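Local coordinates for protein-tyrosine-phosphatase (Vibrio vulnificus, PDB 7DHF), which probably removes phosphate from phosphotyrosine in proteins by hydrolysis, as expected of a low-molecular-weight protein tyrosine phosphatase, at residues Lys7-Ala12 / Ser77-Gln82; Glu23-Lys28 / His133-Ile138; Met109-Trp114 / Lys118-Pro123. The protein carries 1 engineered substitution. One frame throughout, in Å; residues are numbered along the deposited sequence. Where two conformers were deposited one is given.

Interaction 1 (Lys7-Ala12 / Ser77-Gln82); sequences KILVVA and SALCSQ. Engineered in segment 7-12: A12 (natural residue Cys).
The ammonium group of K7 reaches the backbone carbonyl of Q82, with NZ 2.9 Å from O, in a hydrogen bond that counts as weak. More than the tip is involved: the outer half of the lysine chain lies alongside the same oxygen, CE standing 3.0 Å from Q82 O. A bend at the third torsion (chi3 71°), the one departure from an otherwise extended outer chain, brings CD, CE and NZ round Q82 O. K7 has a second partner in the ring of Y83, a cation-pi contact, so the ammonium group probably divides its interactions between the carbonyl and the aromatic ring. Further along the strand the contact becomes purely apolar. L9 and L79 meet methyl to methyl, L9 CD2 lying 4.1 Å from L79 CD2, their side chains crossing at about a right angle. The example illustrates how a short helix covers one face of a parallel sheet, with leucine methyls meeting next to the strand and a lysine-carbonyl contact at the exposed end. S77-Q82 lies away from the catalytic end of the strand, which closes on A12, the engineered replacement of the predicted nucleophilic cysteine. While L79 touches A38 of strand 34-39 and C80 touches I86 of strand 85-88, I8 and V10 turn to the other face of the sheet, where they pack against L26 and S19 of helix 18-29.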
loop_
_atom_site.group_PDB
_atom_site.type_symbol
_atom_site.label_atom_id
_atom_site.label_comp_id
_atom_site.label_asym_id
_atom_site.label_seq_id
_atom_site.Cartn_x
_atom_site.Cartn_y
_atom_site.Cartn_z
ATOM N N LYS A 7 5.633 5.100 11.932
ATOM C CA LYS A 7 5.425 5.572 10.569
ATOM C C LYS A 7 5.458 4.363 9.645
ATOM O O LYS A 7 6.435 3.605 9.644
ATOM C CB LYS A 7 6.509 6.576 10.181
ATOM C CG LYS A 7 6.514 7.834 11.039
ATOM C CD LYS A 7 7.582 8.825 10.595
ATOM C CE LYS A 7 7.234 9.470 9.260
ATOM N NZ LYS A 7 8.304 10.389 8.782
ATOM N N ILE A 8 4.395 4.189 8.861
ATOM C CA ILE A 8 4.189 2.991 8.056
ATOM C C ILE A 8 4.057 3.406 6.597
ATOM O O ILE A 8 3.271 4.302 6.270
ATOM C CB ILE A 8 2.928 2.231 8.510
ATOM C CG1 ILE A 8 3.014 1.886 10.000
ATOM C CG2 ILE A 8 2.739 0.970 7.680
ATOM C CD1 ILE A 8 1.689 1.510 10.617
ATOM N N LEU A 9 4.806 2.739 5.722
ATOM C CA LEU A 9 4.769 2.998 4.287
ATOM C C LEU A 9 4.226 1.761 3.585
ATOM O O LEU A 9 4.828 0.685 3.663
ATOM C CB LEU A 9 6.170 3.327 3.768
ATOM C CG LEU A 9 6.260 3.765 2.303
ATOM C CD1 LEU A 9 5.619 5.134 2.101
ATOM C CD2 LEU A 9 7.705 3.773 1.836
ATOM N N VAL A 10 3.094 1.914 2.906
ATOM C CA VAL A 10 2.494 0.832 2.133
ATOM C C VAL A 10 3.001 0.936 0.702
ATOM O O VAL A 10 2.898 1.995 0.075
ATOM C CB VAL A 10 0.961 0.913 2.189
ATOM C CG1 VAL A 10 0.331 -0.218 1.392
ATOM C CG2 VAL A 10 0.485 0.887 3.634
ATOM N N VAL A 11 3.551 -0.159 0.178
ATOM C CA VAL A 11 4.275 -0.129 -1.085
ATOM C C VAL A 11 3.694 -1.144 -2.057
ATOM O O VAL A 11 3.415 -2.292 -1.694
ATOM C CB VAL A 11 5.783 -0.370 -0.873
ATOM C CG1 VAL A 11 6.506 -0.538 -2.206
ATOM C CG2 VAL A 11 6.387 0.779 -0.082
ATOM N N ALA A 12 3.520 -0.707 -3.301
ATOM C CA ALA A 12 3.254 -1.610 -4.408
ATOM C C ALA A 12 3.995 -1.091 -5.636
ATOM O O ALA A 12 5.167 -0.718 -5.527
ATOM C CB ALA A 12 1.751 -1.766 -4.636
ATOM N N SER A 77 15.179 5.424 -1.799
ATOM C CA SER A 77 15.899 5.106 -0.571
ATOM C C SER A 77 15.662 6.172 0.490
ATOM O O SER A 77 15.450 5.854 1.666
ATOM C CB SER A 77 17.391 4.968 -0.867
ATOM O OG SER A 77 18.140 4.843 0.329
ATOM N N ALA A 78 15.692 7.447 0.092
ATOM C CA ALA A 78 15.446 8.524 1.045
ATOM C C ALA A 78 14.057 8.405 1.663
ATOM O O ALA A 78 13.884 8.622 2.868
ATOM C CB ALA A 78 15.615 9.879 0.358
ATOM N N LEU A 79 13.052 8.067 0.852
ATOM C CA LEU A 79 11.705 7.902 1.386
ATOM C C LEU A 79 11.661 6.780 2.416
ATOM O O LEU A 79 11.054 6.929 3.482
ATOM C CB LEU A 79 10.716 7.635 0.251
ATOM C CG LEU A 79 9.242 7.599 0.662
ATOM C CD1 LEU A 79 8.764 8.991 1.062
ATOM C CD2 LEU A 79 8.383 7.043 -0.458
ATOM N N CYS A 80 12.299 5.645 2.113
ATOM C CA CYS A 80 12.276 4.514 3.036
ATOM C C CYS A 80 12.865 4.883 4.392
ATOM O O CYS A 80 12.419 4.365 5.422
ATOM C CB CYS A 80 13.046 3.333 2.444
ATOM S SG CYS A 80 12.233 2.519 1.050
ATOM N N SER A 81 13.859 5.774 4.418
ATOM C CA SER A 81 14.485 6.157 5.678
ATOM C C SER A 81 13.531 6.918 6.591
ATOM O O SER A 81 13.805 7.037 7.790
ATOM C CB SER A 81 15.739 6.995 5.418
ATOM O OG SER A 81 15.414 8.255 4.856
ATOM N N GLN A 82 12.426 7.430 6.058
ATOM C CA GLN A 82 11.474 8.201 6.843
ATOM C C GLN A 82 10.425 7.341 7.534
ATOM O O GLN A 82 9.606 7.881 8.285
ATOM C CB GLN A 82 10.761 9.221 5.951
ATOM C CG GLN A 82 11.687 10.169 5.214
ATOM C CD GLN A 82 10.928 11.172 4.370
ATOM O OE1 GLN A 82 11.079 11.213 3.149
ATOM N NE2 GLN A 82 10.104 11.987 5.019
#

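Interaction 2 (Glu23-Lys28 / His133-Ile138); sequences ERVLQK and HAYQLI
V25 carries most of this contact, wedging one methyl between Y135 and I138 of the C-terminal helix. That methyl is CG2, which sits 3.7 Å from Y135 CE1 and equally far, 3.7 Å, from Y135 OH, so it rests beside the outer, hydroxyl-bearing corner of the ring, approaching it at a slant. I138 closes the other flank with its own branch methyl, CG2, 4.3 Å from V25 CG2. At chi1 172° the V25 methyl CG1 is anti to the backbone N and CG2 anti to the carbonyl carbon, and it is CG2 that meets both partners. The tyrosine also reaches V59 and A60 of helix 54-61, while A142, one turn beyond I138, continues the seam along V25 and L26. Here helix 18-29, the one that follows the phosphate-binding loop in this family, is joined to helix 128-146. A salt bridge within 23-28 runs beside the contact: R24 NE donates to E23 OE2 at 3.0 Å with an angle of 159°, the carboxylate being met from above its plane, and the guanidinium continues to the carbonyls of D66 and E68. I138 also packs on R18, the predicted active-site arginine. The tyrosine hydroxyl is the one polar atom among the touching side chains. The contact across these segments is van der Waals in kind, so it depends on shape and burial and makes little directional demand on any one atom.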
loop_
_atom_site.group_PDB
_atom_site.type_symbol
_atom_site.label_atom_id
_atom_site.label_comp_id
_atom_site.label_asym_id
_atom_site.label_seq_id
_atom_site.Cartn_x
_atom_site.Cartn_y
_atom_site.Cartn_z
ATOM N N GLU A 23 -2.957 2.223 2.373
ATOM C CA GLU A 23 -2.600 3.385 3.183
ATOM C C GLU A 23 -3.802 3.898 3.963
ATOM O O GLU A 23 -3.735 4.091 5.181
ATOM C CB GLU A 23 -2.048 4.499 2.288
ATOM C CG GLU A 23 -1.803 5.830 3.013
ATOM C CD GLU A 23 -1.649 7.006 2.069
ATOM O OE1 GLU A 23 -1.020 6.843 1.005
ATOM O OE2 GLU A 23 -2.168 8.098 2.395
ATOM N N ARG A 24 -4.909 4.150 3.265
ATOM C CA ARG A 24 -6.045 4.817 3.891
ATOM C C ARG A 24 -6.838 3.869 4.783
ATOM O O ARG A 24 -7.347 4.285 5.828
ATOM C CB ARG A 24 -6.930 5.457 2.823
ATOM C CG ARG A 24 -6.212 6.495 1.966
ATOM C CD ARG A 24 -5.741 7.698 2.778
ATOM N NE ARG A 24 -5.043 8.676 1.943
ATOM C CZ ARG A 24 -5.643 9.625 1.227
ATOM N NH1 ARG A 24 -6.965 9.746 1.237
ATOM N NH2 ARG A 24 -4.917 10.457 0.495
ATOM N N VAL A 25 -6.954 2.597 4.398
ATOM C CA VAL A 25 -7.592 1.618 5.277
ATOM C C VAL A 25 -6.816 1.504 6.580
ATOM O O VAL A 25 -7.391 1.558 7.674
ATOM C CB VAL A 25 -7.732 0.258 4.568
ATOM C CG1 VAL A 25 -8.204 -0.819 5.546
ATOM C CG2 VAL A 25 -8.696 0.364 3.396
ATOM N N LEU A 26 -5.493 1.355 6.483
ATOM C CA LEU A 26 -4.674 1.234 7.682
ATOM C C LEU A 26 -4.696 2.522 8.497
ATOM O O LEU A 26 -4.725 2.482 9.732
ATOM C CB LEU A 26 -3.247 0.855 7.290
ATOM C CG LEU A 26 -2.355 0.271 8.385
ATOM C CD1 LEU A 26 -2.926 -1.032 8.933
ATOM C CD2 LEU A 26 -0.950 0.044 7.850
ATOM N N GLN A 27 -4.681 3.676 7.825
ATOM C CA GLN A 27 -4.692 4.943 8.546
ATOM C C GLN A 27 -5.959 5.080 9.380
ATOM O O GLN A 27 -5.918 5.584 10.508
ATOM C CB GLN A 27 -4.565 6.106 7.563
ATOM C CG GLN A 27 -4.444 7.472 8.224
ATOM C CD GLN A 27 -3.172 7.609 9.038
ATOM O OE1 GLN A 27 -2.140 8.043 8.525
ATOM N NE2 GLN A 27 -3.240 7.240 10.313
ATOM N N LYS A 28 -7.096 4.637 8.839
ATOM C CA LYS A 28 -8.348 4.704 9.586
ATOM C C LYS A 28 -8.309 3.790 10.805
ATOM O O LYS A 28 -8.838 4.138 11.867
ATOM C CB LYS A 28 -9.513 4.337 8.669
ATOM C CG LYS A 28 -10.877 4.457 9.319
ATOM C CD LYS A 28 -11.974 4.101 8.332
ATOM C CE LYS A 28 -13.333 4.030 8.998
ATOM N NZ LYS A 28 -14.361 3.466 8.079
ATOM N N HIS A 133 -12.391 -7.372 -4.865
ATOM C CA HIS A 133 -11.546 -8.440 -4.341
ATOM C C HIS A 133 -10.305 -7.869 -3.667
ATOM O O HIS A 133 -9.931 -8.288 -2.565
ATOM C CB HIS A 133 -11.153 -9.388 -5.476
ATOM C CG HIS A 133 -10.184 -10.454 -5.067
ATOM N ND1 HIS A 133 -10.515 -11.467 -4.192
ATOM C CD2 HIS A 133 -8.894 -10.669 -5.417
ATOM C CE1 HIS A 133 -9.471 -12.257 -4.020
ATOM N NE2 HIS A 133 -8.474 -11.795 -4.753
ATOM N N ALA A 134 -9.648 -6.907 -4.320
ATOM C CA ALA A 134 -8.470 -6.289 -3.725
ATOM C C ALA A 134 -8.817 -5.604 -2.412
ATOM O O ALA A 134 -8.096 -5.750 -1.418
ATOM C CB ALA A 134 -7.847 -5.293 -4.703
ATOM N N TYR A 135 -9.928 -4.860 -2.382
ATOM C CA TYR A 135 -10.312 -4.184 -1.148
ATOM C C TYR A 135 -10.568 -5.187 -0.033
ATOM O O TYR A 135 -10.165 -4.966 1.115
ATOM C CB TYR A 135 -11.541 -3.295 -1.359
ATOM C CG TYR A 135 -11.800 -2.440 -0.143
ATOM C CD1 TYR A 135 -11.259 -1.168 -0.045
ATOM C CD2 TYR A 135 -12.533 -2.926 0.933
ATOM C CE1 TYR A 135 -11.459 -0.391 1.074
ATOM C CE2 TYR A 135 -12.736 -2.155 2.062
ATOM C CZ TYR A 135 -12.197 -0.888 2.126
ATOM O OH TYR A 135 -12.390 -0.108 3.242
ATOM N N GLN A 136 -11.238 -6.296 -0.351
ATOM C CA GLN A 136 -11.522 -7.305 0.664
ATOM C C GLN A 136 -10.238 -7.816 1.306
ATOM O O GLN A 136 -10.127 -7.880 2.536
ATOM C CB GLN A 136 -12.303 -8.462 0.040
ATOM C CG GLN A 136 -12.684 -9.554 1.029
ATOM C CD GLN A 136 -13.690 -9.081 2.056
ATOM O OE1 GLN A 136 -14.527 -8.225 1.770
ATOM N NE2 GLN A 136 -13.616 -9.637 3.258
ATOM N N LEU A 137 -9.260 -8.204 0.484
ATOM C CA LEU A 137 -7.999 -8.699 1.025
ATOM C C LEU A 137 -7.277 -7.614 1.810
ATOM O O LEU A 137 -6.731 -7.876 2.887
ATOM C CB LEU A 137 -7.111 -9.232 -0.098
ATOM C CG LEU A 137 -7.623 -10.466 -0.845
ATOM C CD1 LEU A 137 -6.676 -10.824 -1.979
ATOM C CD2 LEU A 137 -7.804 -11.654 0.090
ATOM N N ILE A 138 -7.249 -6.390 1.281
ATOM C CA ILE A 138 -6.590 -5.292 1.983
ATOM C C ILE A 138 -7.254 -5.055 3.331
ATOM O O ILE A 138 -6.577 -4.868 4.350
ATOM C CB ILE A 138 -6.584 -4.029 1.101
ATOM C CG1 ILE A 138 -5.646 -4.231 -0.091
ATOM C CG2 ILE A 138 -6.182 -2.797 1.909
ATOM C CD1 ILE A 138 -5.747 -3.156 -1.154
#

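Interaction 3 (Met109-Trp114 / Lys118-Pro123); sequences MLFGQW and KDIPDP
D122, the predicted proton donor, lies on the D-loop of low-molecular-weight tyrosine phosphatases, and K118-I120 tie the approach to that loop to the end of the last sheet strand. Leaving strand 108-110, the chain makes a type I beta turn from L110 to Q113, and K118 returns to that turn: its backbone N donates to G112 O at 3.2 Å with an angle of 145°, coming from well above the carbonyl plane. G112 has no side chain, and its CA faces K118 O directly at 3.7 Å. L110 covers this junction from the strand side, CD2 lying 3.8 Å from K118 O. Its other methyl, CD1, looks toward the carboxylate of D119 across a side-chain crossing near a right angle. That carboxylate oxygen, OD1, has its polar partner in the backbone N of K91; the leucine methyl merely lies beside it. Deeper in, F111 meets I120. With CG anti to the backbone N (chi1 -160°), the F111 ring is carried to where its CD2 is 4.0 Å from I120 CD1, the methyl coming in at a slant to the ring. The carbonyl oxygen of I120 accepts a hydrogen bond from NH1 of R18, the predicted active-site arginine, linking the loop to the predicted catalytic centre. A water completes the junction by bridging two backbones: it accepts from G112 N at 2.8 Å and donates to K118 O, also at 2.8 Å.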
loop_
_atom_site.group_PDB
_atom_site.type_symbol
_atom_site.label_atom_id
_atom_site.label_comp_id
_atom_site.label_asym_id
_atom_site.label_seq_id
_atom_site.Cartn_x
_atom_site.Cartn_y
_atom_site.Cartn_z
ATOM N N MET A 109 7.960 -5.896 5.308
ATOM C CA MET A 109 7.131 -7.058 5.583
ATOM C C MET A 109 5.967 -7.072 4.595
ATOM O O MET A 109 5.791 -6.144 3.802
ATOM C CB MET A 109 6.652 -7.028 7.041
ATOM C CG MET A 109 7.801 -6.891 8.038
ATOM S SD MET A 109 7.275 -6.786 9.756
ATOM C CE MET A 109 8.827 -6.416 10.569
ATOM N N LEU A 110 5.163 -8.130 4.643
ATOM C CA LEU A 110 4.107 -8.351 3.662
ATOM C C LEU A 110 2.781 -7.810 4.183
ATOM O O LEU A 110 2.371 -8.127 5.303
ATOM C CB LEU A 110 3.970 -9.844 3.362
ATOM C CG LEU A 110 3.016 -10.214 2.224
ATOM C CD1 LEU A 110 3.570 -9.773 0.879
ATOM C CD2 LEU A 110 2.753 -11.709 2.224
ATOM N N PHE A 111 2.097 -7.016 3.356
ATOM C CA PHE A 111 0.803 -6.484 3.769
ATOM C C PHE A 111 -0.143 -7.611 4.172
ATOM O O PHE A 111 -0.814 -7.527 5.205
ATOM C CB PHE A 111 0.191 -5.631 2.656
ATOM C CG PHE A 111 -0.870 -4.687 3.142
ATOM C CD1 PHE A 111 -0.553 -3.376 3.466
ATOM C CD2 PHE A 111 -2.180 -5.109 3.292
ATOM C CE1 PHE A 111 -1.521 -2.507 3.924
ATOM C CE2 PHE A 111 -3.153 -4.241 3.751
ATOM C CZ PHE A 111 -2.823 -2.938 4.066
ATOM N N GLY A 112 -0.187 -8.683 3.385
ATOM C CA GLY A 112 -1.062 -9.801 3.682
ATOM C C GLY A 112 -0.435 -10.886 4.539
ATOM O O GLY A 112 -0.814 -12.055 4.435
ATOM N N GLN A 113 0.506 -10.519 5.413
ATOM C CA GLN A 113 1.171 -11.531 6.231
ATOM C C GLN A 113 0.172 -12.359 7.028
ATOM O O GLN A 113 0.332 -13.578 7.159
ATOM C CB GLN A 113 2.185 -10.890 7.178
ATOM C CG GLN A 113 2.718 -11.896 8.193
ATOM C CD GLN A 113 3.952 -11.437 8.937
ATOM O OE1 GLN A 113 4.454 -10.333 8.736
ATOM N NE2 GLN A 113 4.448 -12.296 9.816
ATOM N N TRP A 114 -0.861 -11.724 7.570
ATOM C CA TRP A 114 -1.727 -12.365 8.550
ATOM C C TRP A 114 -2.925 -13.067 7.931
ATOM O O TRP A 114 -3.735 -13.644 8.665
ATOM C CB TRP A 114 -2.179 -11.327 9.579
ATOM C CG TRP A 114 -1.004 -10.641 10.179
ATOM C CD1 TRP A 114 -0.658 -9.327 10.054
ATOM C CD2 TRP A 114 0.015 -11.251 10.976
ATOM N NE1 TRP A 114 0.510 -9.080 10.734
ATOM C CE2 TRP A 114 0.941 -10.246 11.312
ATOM C CE3 TRP A 114 0.230 -12.551 11.445
ATOM C CZ2 TRP A 114 2.063 -10.497 12.095
ATOM C CZ3 TRP A 114 1.344 -12.799 12.223
ATOM C CH2 TRP A 114 2.247 -11.777 12.540
ATOM N N LYS A 118 -0.373 -14.010 1.933
ATOM C CA LYS A 118 -0.911 -13.997 0.580
ATOM C C LYS A 118 -0.570 -12.691 -0.121
ATOM O O LYS A 118 -0.634 -11.614 0.480
ATOM C CB LYS A 118 -2.434 -14.138 0.619
ATOM C CG LYS A 118 -2.959 -15.563 0.524
ATOM C CD LYS A 118 -4.447 -15.651 0.888
ATOM C CE LYS A 118 -5.334 -14.703 0.084
ATOM N NZ LYS A 118 -5.472 -15.103 -1.341
ATOM N N ASP A 119 -0.220 -12.792 -1.401
ATOM C CA ASP A 119 -0.102 -11.612 -2.245
ATOM C C ASP A 119 -1.485 -11.040 -2.535
ATOM O O ASP A 119 -2.487 -11.759 -2.563
ATOM C CB ASP A 119 0.551 -11.973 -3.579
ATOM C CG ASP A 119 2.022 -12.300 -3.449
ATOM O OD1 ASP A 119 2.591 -12.111 -2.355
ATOM O OD2 ASP A 119 2.616 -12.730 -4.461
ATOM N N ILE A 120 -1.531 -9.732 -2.753
ATOM C CA ILE A 120 -2.763 -9.042 -3.128
ATOM C C ILE A 120 -2.599 -8.564 -4.568
ATOM O O ILE A 120 -1.766 -7.683 -4.837
ATOM C CB ILE A 120 -3.071 -7.888 -2.165
ATOM C CG1 ILE A 120 -3.311 -8.454 -0.759
ATOM C CG2 ILE A 120 -4.281 -7.090 -2.654
ATOM C CD1 ILE A 120 -3.478 -7.415 0.322
ATOM N N PRO A 121 -3.345 -9.113 -5.527
ATOM C CA PRO A 121 -3.089 -8.807 -6.938
ATOM C C PRO A 121 -3.578 -7.428 -7.356
ATOM O O PRO A 121 -4.540 -6.880 -6.812
ATOM C CB PRO A 121 -3.863 -9.903 -7.678
ATOM C CG PRO A 121 -4.965 -10.266 -6.755
ATOM C CD PRO A 121 -4.420 -10.109 -5.365
ATOM N N ASP A 122 -2.900 -6.884 -8.359
ATOM C CA ASP A 122 -3.186 -5.545 -8.860
ATOM C C ASP A 122 -4.495 -5.543 -9.644
ATOM O O ASP A 122 -4.620 -6.301 -10.616
ATOM C CB ASP A 122 -2.032 -5.131 -9.769
ATOM C CG ASP A 122 -2.142 -3.698 -10.250
ATOM O OD1 ASP A 122 -3.080 -2.987 -9.835
ATOM O OD2 ASP A 122 -1.267 -3.278 -11.036
ATOM N N PRO A 123 -5.484 -4.732 -9.272
ATOM C CA PRO A 123 -6.743 -4.678 -10.029
ATOM C C PRO A 123 -6.742 -3.707 -11.200
ATOM O O PRO A 123 -7.765 -3.599 -11.886
ATOM C CB PRO A 123 -7.732 -4.196 -8.961
ATOM C CG PRO A 123 -6.921 -3.277 -8.115
ATOM C CD PRO A 123 -5.539 -3.889 -8.061
HETATM O O HOH W 1 0.134 -8.957 0.619
#

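Together, the three contacts illustrate how a four-stranded parallel sheet is dressed on both faces. Interaction 1 supplies a short helix on one side; interaction 2, its centre about 17 Å away, joins two helices on the other. The centre of interaction 3, at edge strand 108-110, lies about 11 Å from that of interaction 2 and about 17 Å from that of interaction 1. Along the chain, segments of interactions 1 and 2 alternate, whereas interaction 3 falls within the loop closed by interaction 2. I8 meets L26, V10 meets F111, and I138 meets F111 and I120. The predicted catalytic positions, A12, R18 and D122, are carried by elements these contacts hold together.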